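Local coordinates for protein histidine kinase (Pseudomonas aeruginosa, PDB 7C1I) that probably relays phosphoryl groups between sensor histidine kinases and response regulators, as the histidine-containing phosphotransfer protein HptB of a two-component pathway, at residues A[20-23]-A[24-28]; A[55-58]-A[59-62]; A[98-101]-A[102-105]; A[105-108]-A[109-112]. All coordinates share one frame; numbering follows the deposited sequence.

Contact 1: A[20-23]-A[24-28]; sequences DEYP and VLLDT
Y22 and L26 meet one turn apart in the opening coil of helix 22-45, part of the all-helical bundle of this Hpt protein. The apolar contact is made over one face of the tyrosine ring, where L26 CG sits. Its branches reach the hydroxyl-bearing half: CD2 is 3.9 Å from Y22 CZ, and CD1 is 4.0 Å from Y22 CE2. Y22 holds CG anti to the backbone N (chi1 -178°), which sets the ring beside its own carbonyl carbon and brings its end back to L26, although its CB sets off away from the next turn. A looser touch is made one residue earlier, where E21, extended beyond CG, places OE2 4.0 Å from L25 CD2. Helix 8-18 supports this end, with L11 and Q15 against Y22 and M18 against L25, while F108 and E111 of helix 90-112 pack on L26.

The hydrogen bonds between 20-23 and 24-28 all run through the backbone. L25 N donates to E21 O at 3.1 Å, and D27 N donates to P23 O at 3.2 Å. P23, with no N-H of its own, serves here as acceptor alone. Y22 O is held twice: the bond from L26 N is 3.1 Å long and fairly straight (162°), whereas L25 N, also 3.1 Å away, adds a weak one bent to 121°.

Contact 2: A[55-58]-A[59-62]; sequences TAHS and FKGG
H57 lays its imidazole beside the end of the K60 side chain, CD2 standing 3.8 Å from K60 NZ and 4.1 Å from K60 CE. The ammonium group meets the ring obliquely, with H57 NE2 and K60 NZ 4.4 Å apart, so the two groups are neighbours rather than bonded partners. Both chains leave the helix with CG anti to the backbone N. K60 then turns at its third torsion (68°), which folds CE and NZ in beside the ring. E79 of helix 69-83 takes NZ in a salt bridge and also touches H57, fixing where the lysine ends.

Beneath these side chains the helix is regular. F59 N donates to T55 O at 2.8 Å and K60 N to A56 O at 2.9 Å. The ladder continues with G61 N to H57 O at 3.2 Å and G62 N to S58 O at 2.9 Å. The order histidine, two residues, lysine, glycine is the Hpt signature, and H57 is therefore probably the phosphoryl-accepting residue. As in relatives, K60 may help to steady the phosphoryl group, and the two glycines, without side chains, probably keep the surface beside the histidine low, consistent with docking of a receiver domain.

F59 departs in another direction and is buried against S33 and R36 of helix 22-45 and C75 of helix 69-83. Helix 49-65 thus leans on both neighbours of the bundle, with H57 on its exposed side.

Contact 3: A[98-101]-A[102-105]; sequences EREF and AIVR
R105 N donates to F101 O at 2.8 Å, and V104 N to E100 O at 3.1 Å. At the two preceding N-H groups the pattern is less clean. A102 N gives its main bond to E98 O at 3.0 Å and a weak one to R99 O. I103 N, by contrast, divides itself between two weak bonds, a long one of 3.5 Å to R99 O and a bent one of 3.0 Å to E100 O.

The charged ends find partners beyond the two segments: E98 is hydrogen-bonded to H41, E100 is hydrogen-bonded to H5, and R105 forms a salt bridge with E34. R105 also reaches the second subunit, where NH1 donates to the carbonyl oxygen of Q45. The segments lie on helix 90-112, a member of the antiparallel four-helix bundle that forms the core of Hpt domains.

F101 holds its CG anti to the backbone N (chi1 176°), which brings the ring to the arginine; S33 and E34 of helix 22-45 also touch it. R105 CB stands over one ring face, offset toward the rim, in a CH-pi contact 4.2 Å from the F101 centroid. The extended arginine continues past the rim, CD lying 3.9 Å from F101 CE2, and its guanidinium plane ends up 86° from that of the ring. On another side of the helix E100 OE1 lies 4.0 Å from I103 CD1, while A102 and I103 pack on P91 and Q88 of the second subunit.

Contact 4: A[105-108]-A[109-112]; sequences RILF and KQER
K109 runs its aliphatic chain across R105 and sets CE over one face of the guanidinium, 3.6 Å from R105 NH1. The chain bends at its second torsion (chi2 -78°), which carries CE over the arginine's head group. R105 NH2 and K109 NZ are then 4.1 Å apart, a like-charged pair that a water probably softens: it accepts from NH2 at 2.9 Å, in plane at the guanidinium edge, and weakly from NZ at 3.4 Å. E34, which holds R105 NE, probably also offsets the pair.

A second water serves acceptors, donating to L107 O at 2.9 Å and Q110 OE1 at 2.7 Å. L107 O is thus used twice, since it also accepts from E111 N. From the same Q110 amide, NE2 donates to the carbonyl oxygen of G85 of the second subunit. E111 OE2 takes Y115 OH and a salt bridge from R114. R112 is tied to D27 through NE and to R116 O through NH2.

Along the backbone, R105 O receives K109 N at 2.8 Å, I106 O receives Q110 N, and F108 O receives R112 N at 2.9 Å. This regular i to i+4 pattern carries the last helix of the Hpt bundle to its C-terminal turns.

How the contacts relate
From the N terminus the contacts follow in series, each spanning neighbouring turns of one helix, so none closes a long loop and none nests or crosses. Contact 1 lies at the N-terminal end of helix 22-45, and contact 2 on the following helix, 49-65, their centres about 19 Å apart. Contacts 3 and 4 come later on helix 90-112 and share R105, where one hands over to the other; both touch the second subunit. Apart from this overlap, the only touching pair is contacts 1 and 4: P23 packing on R112, beside the salt bridge and leucine packing already met, joins the start of helix 22-45 to the end of helix 90-112. Contacts 2 and 3 approach to about 5 Å between nearest atoms without touching.

Contact 1: A[20-23]-A[24-28]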
# COMPACT_ATOMS: atom_id res chain seq x y z
N ASP A 20 19.37 -22.15 22.24
CA ASP A 20 20.30 -21.25 21.50
C ASP A 20 19.87 -21.05 20.04
O ASP A 20 20.37 -20.11 19.39
CB ASP A 20 21.69 -21.85 21.67
CG ASP A 20 21.75 -23.36 21.48
OD1 ASP A 20 21.18 -24.12 22.29
OD2 ASP A 20 22.32 -23.82 20.47
N GLU A 21 19.12 -21.99 19.46
CA GLU A 21 18.75 -21.96 18.02
C GLU A 21 17.54 -21.05 17.85
O GLU A 21 17.29 -20.66 16.69
CB GLU A 21 18.40 -23.38 17.54
CG GLU A 21 18.41 -23.50 16.03
CD GLU A 21 18.08 -24.88 15.50
OE1 GLU A 21 18.50 -25.81 16.23
OE2 GLU A 21 17.39 -25.01 14.48
N TYR A 22 16.89 -20.72 18.98
CA TYR A 22 15.70 -19.83 18.90
C TYR A 22 15.96 -18.54 18.14
O TYR A 22 15.23 -18.24 17.19
CB TYR A 22 15.01 -19.57 20.24
CG TYR A 22 13.77 -18.72 20.18
CD1 TYR A 22 12.61 -19.29 19.67
CD2 TYR A 22 13.70 -17.45 20.74
CE1 TYR A 22 11.40 -18.63 19.73
CE2 TYR A 22 12.51 -16.76 20.72
CZ TYR A 22 11.37 -17.32 20.16
OH TYR A 22 10.15 -16.71 20.14
N PRO A 23 17.02 -17.73 18.40
CA PRO A 23 17.21 -16.52 17.60
C PRO A 23 17.43 -16.80 16.11
O PRO A 23 17.09 -15.99 15.26
CB PRO A 23 18.41 -15.79 18.24
CG PRO A 23 19.02 -16.83 19.13
CD PRO A 23 17.91 -17.77 19.57
N VAL A 24 18.08 -17.92 15.76
CA VAL A 24 18.36 -18.29 14.35
C VAL A 24 17.03 -18.49 13.62
O VAL A 24 16.88 -18.06 12.46
CB VAL A 24 19.24 -19.55 14.33
CG1 VAL A 24 19.49 -20.01 12.90
CG2 VAL A 24 20.54 -19.26 15.07
N LEU A 25 16.07 -19.11 14.32
CA LEU A 25 14.71 -19.41 13.79
C LEU A 25 13.98 -18.09 13.57
O LEU A 25 13.28 -17.98 12.54
CB LEU A 25 13.89 -20.29 14.74
CG LEU A 25 14.48 -21.69 14.90
CD1 LEU A 25 13.56 -22.44 15.85
CD2 LEU A 25 14.51 -22.40 13.55
N LEU A 26 14.09 -17.14 14.51
CA LEU A 26 13.47 -15.82 14.22
C LEU A 26 14.01 -15.28 12.89
O LEU A 26 13.23 -14.75 12.06
CB LEU A 26 13.82 -14.86 15.36
CG LEU A 26 13.19 -15.27 16.69
CD1 LEU A 26 13.67 -14.34 17.80
CD2 LEU A 26 11.68 -15.39 16.84
N ASP A 27 15.33 -15.24 12.69
CA ASP A 27 16.04 -14.67 11.51
C ASP A 27 15.54 -15.45 10.29
O ASP A 27 15.36 -14.81 9.23
CB ASP A 27 17.57 -14.73 11.64
CG ASP A 27 18.06 -13.70 12.65
OD1 ASP A 27 17.34 -12.72 12.89
OD2 ASP A 27 19.22 -13.92 13.05
N THR A 28 15.52 -16.77 10.45
CA THR A 28 15.27 -17.64 9.27
C THR A 28 13.84 -17.36 8.78
O THR A 28 13.78 -17.28 7.54
CB THR A 28 15.43 -19.14 9.55
OG1 THR A 28 16.81 -19.26 9.91
CG2 THR A 28 15.17 -20.01 8.33

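Contact 2: A[55-58]-A[59-62]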
# COMPACT_ATOMS: atom_id res chain seq x y z
N THR A 55 2.59 -22.13 -2.81
CA THR A 55 3.43 -21.23 -1.97
C THR A 55 2.60 -20.85 -0.74
O THR A 55 3.11 -20.71 0.39
CB THR A 55 3.87 -19.99 -2.76
OG1 THR A 55 4.66 -20.47 -3.85
CG2 THR A 55 4.68 -19.05 -1.89
N ALA A 56 1.31 -20.54 -0.89
CA ALA A 56 0.36 -20.21 0.20
C ALA A 56 0.30 -21.33 1.25
O ALA A 56 0.48 -21.07 2.45
CB ALA A 56 -1.04 -19.82 -0.21
N HIS A 57 0.24 -22.57 0.76
CA HIS A 57 0.25 -23.73 1.69
C HIS A 57 1.59 -23.76 2.45
O HIS A 57 1.49 -24.02 3.66
CB HIS A 57 0.05 -25.02 0.88
CG HIS A 57 0.13 -26.23 1.76
ND1 HIS A 57 1.35 -26.87 1.82
CD2 HIS A 57 -0.79 -26.87 2.51
CE1 HIS A 57 1.15 -27.91 2.62
NE2 HIS A 57 -0.08 -27.84 3.16
N SER A 58 2.73 -23.56 1.78
CA SER A 58 4.00 -23.63 2.55
C SER A 58 3.97 -22.54 3.63
O SER A 58 4.34 -22.78 4.80
CB SER A 58 5.21 -23.54 1.66
OG SER A 58 5.17 -24.60 0.71
N PHE A 59 3.68 -21.34 3.11
CA PHE A 59 3.75 -20.17 4.03
C PHE A 59 2.85 -20.37 5.25
O PHE A 59 3.18 -19.89 6.36
CB PHE A 59 3.35 -18.88 3.31
CG PHE A 59 3.78 -17.55 3.87
CD1 PHE A 59 4.63 -17.44 4.96
CD2 PHE A 59 3.39 -16.42 3.17
CE1 PHE A 59 4.99 -16.17 5.37
CE2 PHE A 59 3.76 -15.16 3.59
CZ PHE A 59 4.60 -15.05 4.68
N LYS A 60 1.69 -21.02 5.11
CA LYS A 60 0.70 -21.32 6.18
C LYS A 60 1.45 -22.17 7.21
O LYS A 60 1.35 -21.78 8.39
CB LYS A 60 -0.51 -22.04 5.57
CG LYS A 60 -1.57 -22.45 6.59
CD LYS A 60 -2.70 -23.28 6.01
CE LYS A 60 -2.19 -24.65 5.60
NZ LYS A 60 -3.27 -25.50 5.05
N GLY A 61 2.11 -23.21 6.69
CA GLY A 61 2.86 -24.03 7.65
C GLY A 61 3.95 -23.26 8.38
O GLY A 61 4.11 -23.43 9.61
N GLY A 62 4.83 -22.57 7.65
CA GLY A 62 5.96 -21.86 8.28
C GLY A 62 5.42 -20.85 9.27
O GLY A 62 5.92 -20.71 10.41

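Contact 3: A[98-101]-A[102-105]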
# COMPACT_ATOMS: atom_id res chain seq x y z
N GLU A 98 1.26 -9.08 3.60
CA GLU A 98 2.41 -8.13 3.72
C GLU A 98 2.19 -7.30 4.99
O GLU A 98 3.17 -7.15 5.75
CB GLU A 98 2.44 -7.20 2.51
CG GLU A 98 3.02 -7.85 1.27
CD GLU A 98 4.52 -7.97 1.10
OE1 GLU A 98 5.30 -7.73 2.04
OE2 GLU A 98 5.03 -8.42 0.05
N ARG A 99 0.96 -6.85 5.24
CA ARG A 99 0.81 -5.94 6.40
C ARG A 99 1.00 -6.76 7.69
O ARG A 99 1.77 -6.22 8.51
CB ARG A 99 -0.48 -5.11 6.29
CG ARG A 99 -0.51 -4.25 5.04
CD ARG A 99 0.68 -3.41 4.62
NE ARG A 99 0.34 -2.69 3.41
CZ ARG A 99 0.92 -1.60 2.92
NH1 ARG A 99 1.89 -0.99 3.58
NH2 ARG A 99 0.51 -1.14 1.75
N GLU A 100 0.46 -7.98 7.74
CA GLU A 100 0.53 -8.82 8.96
C GLU A 100 1.98 -9.26 9.18
O GLU A 100 2.51 -9.26 10.32
CB GLU A 100 -0.38 -10.03 8.81
CG GLU A 100 -0.40 -10.81 10.11
CD GLU A 100 -0.93 -10.11 11.36
OE1 GLU A 100 -1.72 -9.15 11.29
OE2 GLU A 100 -0.60 -10.68 12.42
N PHE A 101 2.63 -9.72 8.11
CA PHE A 101 4.06 -10.11 8.13
C PHE A 101 4.89 -8.94 8.67
O PHE A 101 5.82 -9.10 9.47
CB PHE A 101 4.62 -10.62 6.79
CG PHE A 101 6.10 -10.88 6.92
CD1 PHE A 101 6.59 -11.92 7.69
CD2 PHE A 101 7.02 -10.05 6.31
CE1 PHE A 101 7.97 -12.06 7.81
CE2 PHE A 101 8.39 -10.21 6.38
CZ PHE A 101 8.86 -11.27 7.13
N ALA A 102 4.57 -7.70 8.30
CA ALA A 102 5.41 -6.56 8.75
C ALA A 102 5.36 -6.51 10.28
O ALA A 102 6.37 -6.12 10.90
CB ALA A 102 4.90 -5.26 8.17
N ILE A 103 4.21 -6.85 10.87
CA ILE A 103 4.09 -6.84 12.36
C ILE A 103 4.98 -7.96 12.91
O ILE A 103 5.71 -7.73 13.90
CB ILE A 103 2.63 -6.97 12.84
CG1 ILE A 103 1.77 -5.83 12.29
CG2 ILE A 103 2.58 -7.16 14.35
CD1 ILE A 103 0.30 -6.00 12.61
N VAL A 104 4.75 -9.18 12.41
CA VAL A 104 5.58 -10.30 12.95
C VAL A 104 7.06 -9.95 12.78
O VAL A 104 7.88 -10.19 13.69
CB VAL A 104 5.25 -11.58 12.14
CG1 VAL A 104 6.22 -12.66 12.59
CG2 VAL A 104 3.80 -11.89 12.49
N ARG A 105 7.50 -9.37 11.65
CA ARG A 105 8.91 -9.02 11.34
C ARG A 105 9.40 -8.11 12.47
O ARG A 105 10.50 -8.38 12.97
CB ARG A 105 9.01 -8.41 9.93
CG ARG A 105 10.48 -8.26 9.58
CD ARG A 105 10.57 -7.61 8.21
NE ARG A 105 11.91 -7.57 7.65
CZ ARG A 105 12.98 -6.89 8.04
NH1 ARG A 105 12.86 -6.07 9.08
NH2 ARG A 105 14.14 -7.06 7.45

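Contact 4: A[105-108]-A[109-112]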
# COMPACT_ATOMS: atom_id res chain seq x y z
N ARG A 105 7.50 -9.37 11.65
CA ARG A 105 8.91 -9.02 11.34
C ARG A 105 9.40 -8.11 12.47
O ARG A 105 10.50 -8.38 12.97
CB ARG A 105 9.01 -8.41 9.93
CG ARG A 105 10.48 -8.26 9.58
CD ARG A 105 10.57 -7.61 8.21
NE ARG A 105 11.91 -7.57 7.65
CZ ARG A 105 12.98 -6.89 8.04
NH1 ARG A 105 12.86 -6.07 9.08
NH2 ARG A 105 14.14 -7.06 7.45
N ILE A 106 8.72 -6.98 12.72
CA ILE A 106 9.36 -6.01 13.67
C ILE A 106 9.39 -6.67 15.05
O ILE A 106 10.35 -6.41 15.79
CB ILE A 106 8.64 -4.65 13.62
CG1 ILE A 106 9.35 -3.69 14.58
CG2 ILE A 106 7.22 -4.70 14.14
CD1 ILE A 106 10.78 -3.34 14.26
N LEU A 107 8.38 -7.46 15.44
CA LEU A 107 8.38 -8.11 16.78
C LEU A 107 9.57 -9.08 16.77
O LEU A 107 10.23 -9.21 17.82
CB LEU A 107 7.07 -8.84 17.07
CG LEU A 107 5.87 -7.90 17.18
CD1 LEU A 107 4.58 -8.70 17.30
CD2 LEU A 107 6.10 -7.03 18.41
N PHE A 108 9.82 -9.81 15.68
CA PHE A 108 10.97 -10.75 15.72
C PHE A 108 12.30 -9.99 15.71
O PHE A 108 13.25 -10.43 16.38
CB PHE A 108 10.90 -11.73 14.55
CG PHE A 108 9.92 -12.86 14.75
CD1 PHE A 108 8.97 -12.93 15.76
CD2 PHE A 108 9.95 -13.85 13.78
CE1 PHE A 108 8.10 -13.99 15.96
CE2 PHE A 108 9.09 -14.92 13.98
CZ PHE A 108 8.17 -14.97 15.00
N LYS A 109 12.43 -8.85 15.01
CA LYS A 109 13.71 -8.10 14.99
C LYS A 109 13.92 -7.53 16.39
O LYS A 109 15.07 -7.58 16.89
CB LYS A 109 13.56 -6.94 14.00
CG LYS A 109 13.57 -7.41 12.55
CD LYS A 109 14.98 -7.70 12.10
CE LYS A 109 15.13 -8.33 10.73
NZ LYS A 109 16.58 -8.40 10.43
N GLN A 110 12.84 -7.12 17.08
CA GLN A 110 12.98 -6.60 18.46
C GLN A 110 13.55 -7.70 19.36
O GLN A 110 14.49 -7.45 20.15
CB GLN A 110 11.62 -6.06 18.92
CG GLN A 110 11.63 -5.43 20.31
CD GLN A 110 10.25 -4.91 20.62
OE1 GLN A 110 9.25 -5.60 20.42
NE2 GLN A 110 10.19 -3.78 21.30
N GLU A 111 12.89 -8.86 19.33
CA GLU A 111 13.23 -9.98 20.25
C GLU A 111 14.67 -10.37 19.87
O GLU A 111 15.48 -10.69 20.76
CB GLU A 111 12.29 -11.15 20.00
CG GLU A 111 12.64 -12.32 20.91
CD GLU A 111 12.59 -12.03 22.40
OE1 GLU A 111 11.87 -11.10 22.81
OE2 GLU A 111 13.18 -12.84 23.14
N ARG A 112 15.07 -10.48 18.61
CA ARG A 112 16.40 -10.98 18.17
C ARG A 112 17.50 -10.15 18.84
O ARG A 112 18.62 -10.66 19.01
CB ARG A 112 16.54 -10.96 16.65
CG ARG A 112 17.89 -11.34 16.04
CD ARG A 112 18.11 -12.80 16.39
NE ARG A 112 19.43 -13.17 15.91
CZ ARG A 112 20.58 -13.00 16.55
NH1 ARG A 112 20.57 -12.38 17.72
NH2 ARG A 112 21.73 -13.40 16.03
O HOH W 1 16.66 -5.82 8.21
O HOH W 2 9.27 -8.33 20.36